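Local structure of probable Zn binding protein (Lactobacillus acidophilus, 3Q69) at residues Q13-R18 / P76-D81; V83-K88 / D92-E97. The protein probably binds mucus components through domains such as this Muc B2-like one of the ubiquitin clan, and may bind zinc. All coordinates share one frame; numbering follows the deposited sequence.

Contact 1 (Q13-R18 / P76-D81); sequences QTIHYR and PMVGPD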
loop_
_atom_site.group_PDB
_atom_site.type_symbol
_atom_site.label_atom_id
_atom_site.label_comp_id
_atom_site.label_asym_id
_atom_site.label_seq_id
_atom_site.Cartn_x
_atom_site.Cartn_y
_atom_site.Cartn_z
ATOM N N GLN A 13 -0.923 -3.395 1.426
ATOM C CA GLN A 13 -0.651 -4.480 0.500
ATOM C C GLN A 13 -1.071 -5.781 1.174
ATOM O O GLN A 13 -0.582 -6.108 2.247
ATOM C CB GLN A 13 0.839 -4.534 0.167
ATOM C CG GLN A 13 1.200 -5.671 -0.772
ATOM C CD GLN A 13 2.684 -5.866 -0.909
ATOM O OE1 GLN A 13 3.385 -6.129 0.068
ATOM N NE2 GLN A 13 3.178 -5.742 -2.121
ATOM N N THR A 14 -1.990 -6.504 0.545
ATOM C CA THR A 14 -2.476 -7.773 1.079
ATOM C C THR A 14 -2.139 -8.908 0.128
ATOM O O THR A 14 -2.630 -8.959 -0.990
ATOM C CB THR A 14 -3.998 -7.752 1.300
ATOM O OG1 THR A 14 -4.330 -6.736 2.249
ATOM C CG2 THR A 14 -4.478 -9.092 1.815
ATOM N N ILE A 15 -1.297 -9.819 0.597
ATOM C CA ILE A 15 -0.873 -10.972 -0.181
ATOM C C ILE A 15 -1.516 -12.264 0.330
ATOM O O ILE A 15 -1.349 -12.634 1.494
ATOM C CB ILE A 15 0.661 -11.129 -0.131
ATOM C CG1 ILE A 15 1.333 -9.845 -0.603
ATOM C CG2 ILE A 15 1.096 -12.294 -1.017
ATOM C CD1 ILE A 15 1.044 -9.501 -2.030
ATOM N N HIS A 16 -2.240 -12.948 -0.552
ATOM C CA HIS A 16 -2.911 -14.194 -0.203
ATOM C C HIS A 16 -2.058 -15.369 -0.660
ATOM O O HIS A 16 -1.377 -15.298 -1.697
ATOM C CB HIS A 16 -4.286 -14.267 -0.872
ATOM C CG HIS A 16 -5.249 -13.222 -0.392
ATOM N ND1 HIS A 16 -5.675 -13.146 0.912
ATOM C CD2 HIS A 16 -5.871 -12.219 -1.059
ATOM C CE1 HIS A 16 -6.527 -12.135 1.034
ATOM N NE2 HIS A 16 -6.660 -11.561 -0.144
ATOM N N TYR A 17 -2.090 -16.447 0.119
ATOM C CA TYR A 17 -1.329 -17.644 -0.204
ATOM C C TYR A 17 -2.291 -18.826 -0.215
ATOM O O TYR A 17 -2.842 -19.193 0.811
ATOM C CB TYR A 17 -0.223 -17.855 0.830
ATOM C CG TYR A 17 0.761 -16.707 0.888
ATOM C CD1 TYR A 17 1.700 -16.524 -0.114
ATOM C CD2 TYR A 17 0.722 -15.777 1.925
ATOM C CE1 TYR A 17 2.573 -15.446 -0.090
ATOM C CE2 TYR A 17 1.595 -14.691 1.960
ATOM C CZ TYR A 17 2.517 -14.537 0.945
ATOM O OH TYR A 17 3.394 -13.478 0.955
ATOM N N ARG A 18 -2.498 -19.401 -1.392
ATOM C CA ARG A 18 -3.400 -20.530 -1.551
ATOM C C ARG A 18 -2.821 -21.626 -2.442
ATOM O O ARG A 18 -1.853 -21.408 -3.185
ATOM C CB ARG A 18 -4.725 -20.048 -2.140
ATOM C CG ARG A 18 -5.498 -19.122 -1.223
ATOM C CD ARG A 18 -6.875 -18.829 -1.778
ATOM N NE ARG A 18 -7.771 -18.295 -0.763
ATOM C CZ ARG A 18 -9.074 -18.101 -0.947
ATOM N NH1 ARG A 18 -9.636 -18.397 -2.115
ATOM N NH2 ARG A 18 -9.819 -17.625 0.047
ATOM N N PRO A 76 7.524 -16.688 -6.720
ATOM C CA PRO A 76 8.502 -16.894 -5.647
ATOM C C PRO A 76 8.729 -15.655 -4.783
ATOM O O PRO A 76 9.131 -15.756 -3.625
ATOM C CB PRO A 76 9.760 -17.321 -6.407
ATOM C CG PRO A 76 9.610 -16.606 -7.716
ATOM C CD PRO A 76 8.166 -16.829 -8.041
HETATM N N MSE A 77 8.478 -14.482 -5.350
HETATM C CA MSE A 77 8.646 -13.244 -4.618
HETATM C C MSE A 77 7.767 -12.125 -5.186
HETATM O O MSE A 77 7.672 -11.925 -6.397
HETATM C CB MSE A 77 10.102 -12.802 -4.656
HETATM C CG MSE A 77 10.339 -11.509 -3.919
HETATM SE SE MSE A 77 12.143 -10.827 -4.184
HETATM C CE MSE A 77 11.791 -9.667 -5.687
ATOM N N VAL A 78 7.149 -11.375 -4.287
ATOM C CA VAL A 78 6.287 -10.272 -4.671
ATOM C C VAL A 78 6.963 -8.928 -4.441
ATOM O O VAL A 78 7.776 -8.789 -3.536
ATOM C CB VAL A 78 4.966 -10.324 -3.875
ATOM C CG1 VAL A 78 4.159 -9.050 -4.100
ATOM C CG2 VAL A 78 4.175 -11.558 -4.306
ATOM N N GLY A 79 6.615 -7.940 -5.260
ATOM C CA GLY A 79 7.204 -6.619 -5.123
ATOM C C GLY A 79 8.639 -6.631 -5.590
ATOM O O GLY A 79 9.053 -7.611 -6.201
ATOM N N PRO A 80 9.422 -5.567 -5.346
ATOM C CA PRO A 80 9.028 -4.338 -4.642
ATOM C C PRO A 80 7.949 -3.574 -5.418
ATOM O O PRO A 80 7.809 -3.729 -6.647
ATOM C CB PRO A 80 10.337 -3.552 -4.558
ATOM C CG PRO A 80 11.071 -3.986 -5.780
ATOM C CD PRO A 80 10.821 -5.482 -5.800
ATOM N N ASP A 81 7.205 -2.726 -4.715
ATOM C CA ASP A 81 6.137 -1.966 -5.352
ATOM C C ASP A 81 6.131 -0.531 -4.846
ATOM O O ASP A 81 5.845 -0.278 -3.662
ATOM C CB ASP A 81 4.800 -2.654 -5.061
ATOM C CG ASP A 81 3.643 -2.073 -5.857
ATOM O OD1 ASP A 81 3.824 -1.041 -6.536
ATOM O OD2 ASP A 81 2.540 -2.649 -5.805
HETATM O O HOH W 1 2.565 -5.039 -4.747
#
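The amide of Q13 and the methyl CG1 of V78 meet with the methyl standing to one side of the amide plane, displaced toward the nitrogen end, where Q13 NE2 and V78 CG1 are 4.0 Å apart. NE2 also gives a hydrogen to water 1 at 2.8 Å. In this Muc B2-like domain the contact joins strand 2-19 of the five-stranded mixed sheet to strand 77-86 of the two-stranded antiparallel sheet. Q13 crosses between the sheets on an extended side chain, its CG anti to the backbone N (chi1 179°), and the Q13 and V78 side chains pass each other in opposite directions. I15, two residues along the same strand, reaches V78 tip to tip, with I15 CD1 3.8 Å from V78 CG1, so this one methyl serves both partners. The apolar pair is buried; F60 packs on Q13 and L63 on I15, both from strand 55-64. Beyond V78 the chain turns through G79, whose positive phi of 72° favours glycine, and a cis peptide before P80, and then reaches D81. The D81 carboxylate, salt-bridged through OD2 to R96 NE, completes the polar link: water 1 donates to D81 OD2 at 2.6 Å.

Contact 2 (V83-K88 / D92-E97); sequences VTVDSK and DKQNRE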
loop_
_atom_site.group_PDB
_atom_site.type_symbol
_atom_site.label_atom_id
_atom_site.label_comp_id
_atom_site.label_asym_id
_atom_site.label_seq_id
_atom_site.Cartn_x
_atom_site.Cartn_y
_atom_site.Cartn_z
ATOM N N VAL A 83 4.701 3.086 -4.373
ATOM C CA VAL A 83 3.403 3.742 -4.314
ATOM C C VAL A 83 3.603 5.232 -4.101
ATOM O O VAL A 83 4.364 5.635 -3.241
ATOM C CB VAL A 83 2.534 3.178 -3.163
ATOM C CG1 VAL A 83 1.284 3.993 -2.985
ATOM C CG2 VAL A 83 2.191 1.756 -3.451
ATOM N N THR A 84 2.933 6.036 -4.913
ATOM C CA THR A 84 3.026 7.477 -4.820
ATOM C C THR A 84 1.657 8.088 -4.564
ATOM O O THR A 84 0.636 7.651 -5.108
ATOM C CB THR A 84 3.608 8.099 -6.106
ATOM O OG1 THR A 84 4.977 7.704 -6.250
ATOM C CG2 THR A 84 3.578 9.633 -6.006
ATOM N N VAL A 85 1.655 9.100 -3.707
ATOM C CA VAL A 85 0.444 9.817 -3.356
ATOM C C VAL A 85 0.810 11.275 -3.540
ATOM O O VAL A 85 1.838 11.727 -3.056
ATOM C CB VAL A 85 0.051 9.608 -1.884
ATOM C CG1 VAL A 85 -1.092 10.595 -1.505
ATOM C CG2 VAL A 85 -0.372 8.191 -1.652
ATOM N N ASP A 86 -0.021 12.008 -4.256
ATOM C CA ASP A 86 0.235 13.420 -4.496
ATOM C C ASP A 86 -0.972 14.227 -4.038
ATOM O O ASP A 86 -2.073 13.698 -3.805
ATOM C CB ASP A 86 0.518 13.668 -5.981
ATOM C CG ASP A 86 -0.419 12.893 -6.878
ATOM O OD1 ASP A 86 -1.651 13.069 -6.749
ATOM O OD2 ASP A 86 0.068 12.096 -7.706
ATOM N N SER A 87 -0.760 15.524 -3.896
ATOM C CA SER A 87 -1.829 16.396 -3.444
ATOM C C SER A 87 -3.104 16.374 -4.302
ATOM O O SER A 87 -4.213 16.376 -3.770
ATOM C CB SER A 87 -1.299 17.812 -3.354
ATOM O OG SER A 87 -2.242 18.664 -2.745
ATOM N N LYS A 88 -2.944 16.335 -5.622
ATOM C CA LYS A 88 -4.077 16.338 -6.556
ATOM C C LYS A 88 -4.964 15.109 -6.571
ATOM O O LYS A 88 -6.097 15.174 -7.044
ATOM C CB LYS A 88 -3.603 16.589 -7.994
ATOM C CG LYS A 88 -3.543 18.071 -8.386
ATOM C CD LYS A 88 -2.151 18.657 -8.166
ATOM C CE LYS A 88 -1.168 18.177 -9.241
ATOM N NZ LYS A 88 0.081 18.973 -9.210
ATOM N N ASP A 92 -7.538 9.198 -3.165
ATOM C CA ASP A 92 -7.805 8.016 -3.975
ATOM C C ASP A 92 -7.108 6.749 -3.484
ATOM O O ASP A 92 -5.891 6.680 -3.432
ATOM C CB ASP A 92 -7.422 8.296 -5.427
ATOM C CG ASP A 92 -8.259 9.407 -6.047
ATOM O OD1 ASP A 92 -9.499 9.289 -6.051
ATOM O OD2 ASP A 92 -7.680 10.400 -6.535
ATOM N N LYS A 93 -7.905 5.745 -3.136
ATOM C CA LYS A 93 -7.411 4.459 -2.635
ATOM C C LYS A 93 -6.512 3.772 -3.662
ATOM O O LYS A 93 -6.820 3.765 -4.852
ATOM C CB LYS A 93 -8.600 3.546 -2.300
ATOM C CG LYS A 93 -9.543 4.084 -1.235
ATOM C CD LYS A 93 -10.697 3.119 -0.984
ATOM C CE LYS A 93 -11.466 3.467 0.294
ATOM N NZ LYS A 93 -10.531 3.614 1.454
ATOM N N GLN A 94 -5.418 3.177 -3.188
ATOM C CA GLN A 94 -4.447 2.510 -4.056
ATOM C C GLN A 94 -3.974 1.181 -3.489
ATOM O O GLN A 94 -2.898 0.698 -3.841
ATOM C CB GLN A 94 -3.225 3.405 -4.241
ATOM C CG GLN A 94 -3.542 4.816 -4.611
ATOM C CD GLN A 94 -2.282 5.592 -5.002
ATOM O OE1 GLN A 94 -1.550 5.182 -5.907
ATOM N NE2 GLN A 94 -2.017 6.702 -4.311
ATOM N N ASN A 95 -4.776 0.592 -2.613
ATOM C CA ASN A 95 -4.392 -0.658 -1.988
ATOM C C ASN A 95 -4.058 -1.758 -2.999
ATOM O O ASN A 95 -4.678 -1.863 -4.038
ATOM C CB ASN A 95 -5.501 -1.108 -1.040
ATOM C CG ASN A 95 -5.915 -0.014 -0.075
ATOM O OD1 ASN A 95 -5.080 0.740 0.416
ATOM N ND2 ASN A 95 -7.210 0.065 0.218
ATOM N N ARG A 96 -3.063 -2.570 -2.680
ATOM C CA ARG A 96 -2.647 -3.656 -3.551
ATOM C C ARG A 96 -3.125 -4.955 -2.917
ATOM O O ARG A 96 -3.227 -5.068 -1.680
ATOM C CB ARG A 96 -1.119 -3.727 -3.672
ATOM C CG ARG A 96 -0.358 -2.408 -3.462
ATOM C CD ARG A 96 -0.782 -1.341 -4.427
ATOM N NE ARG A 96 0.293 -0.924 -5.311
ATOM C CZ ARG A 96 0.284 0.223 -5.984
ATOM N NH1 ARG A 96 -0.742 1.056 -5.855
ATOM N NH2 ARG A 96 1.282 0.535 -6.804
ATOM N N GLU A 97 -3.401 -5.935 -3.770
ATOM C CA GLU A 97 -3.858 -7.234 -3.318
ATOM C C GLU A 97 -3.657 -8.282 -4.398
ATOM O O GLU A 97 -4.073 -8.103 -5.536
ATOM C CB GLU A 97 -5.344 -7.173 -2.912
ATOM C CG GLU A 97 -5.983 -8.550 -2.650
ATOM C CD GLU A 97 -7.364 -8.473 -2.003
ATOM O OE1 GLU A 97 -8.145 -7.557 -2.339
ATOM O OE2 GLU A 97 -7.678 -9.347 -1.168
HETATM O O HOH W 2 1.018 4.887 -6.802
#
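R96 lays its guanidinium flat against V83, whose methyl CG2 sits over the centre of one face, 3.5 Å from R96 CZ. The two side chains slide past each other in opposite directions, and the arginine gets there by bending at chi2 and again at chi3 (-117°). These bends also bring the edge of the guanidinium to the main chain of its own segment: R96 NH1 donates to Q94 O at 3.0 Å, nearly straight at 168°, in the guanidinium plane and on a carbonyl lone pair. On its NE and NH2 side the D81 carboxylate takes over, NE salt-bridged to OD2 and NH2 hydrogen-bonded as well. Q94 runs in much the same direction as R96, extended beyond CG, and crosses V85 at a slant, with Q94 NE2 3.5 Å from V85 CG2.

In this Muc B2-like domain strand 77-86 pairs antiparallel with strand 55-64 through the backbones of V83 and V85; T84, between them, presents its peptide groups on the other edge, facing the loop that crosses to strand 96-104 of the larger mixed sheet. The Q94 amide takes up both. NE2 donates to T84 O at 2.9 Å (159°), tilted from the carbonyl plane but within the plane of the amide, and OE1 accepts from water 2 at 2.7 Å, which in turn accepts from T84 N at 2.9 Å. With an alanine here instead of Q94, T84 O would probably lose this donor and water 2 one of its anchors, and a gap would be likely beside V85 CG2. The T84 hydroxyl OG1 is instead bonded to that of T57. On the inner side V83 and V85 both pack on F35 of strand 27-42, and V83 also touches V11.

Overall arrangement
Along the chain the two contacts come in series, both segments of contact 1 preceding those of contact 2, and their centres lie 18 Å apart. Both draw on strand 77-86, contact 1 at its beginning and contact 2 at its far end. Their other segments reach the same mixed sheet, in which strands 2-19 and 96-104 are parallel neighbours. The strand of the smaller sheet is thus tied to the larger one at two places along the elongated domain. The D81-R96 salt bridge spans the two contacts, and H16 NE2 lies 2.6 Å from E97 OE2, a probable hydrogen bond between the neighbouring strands.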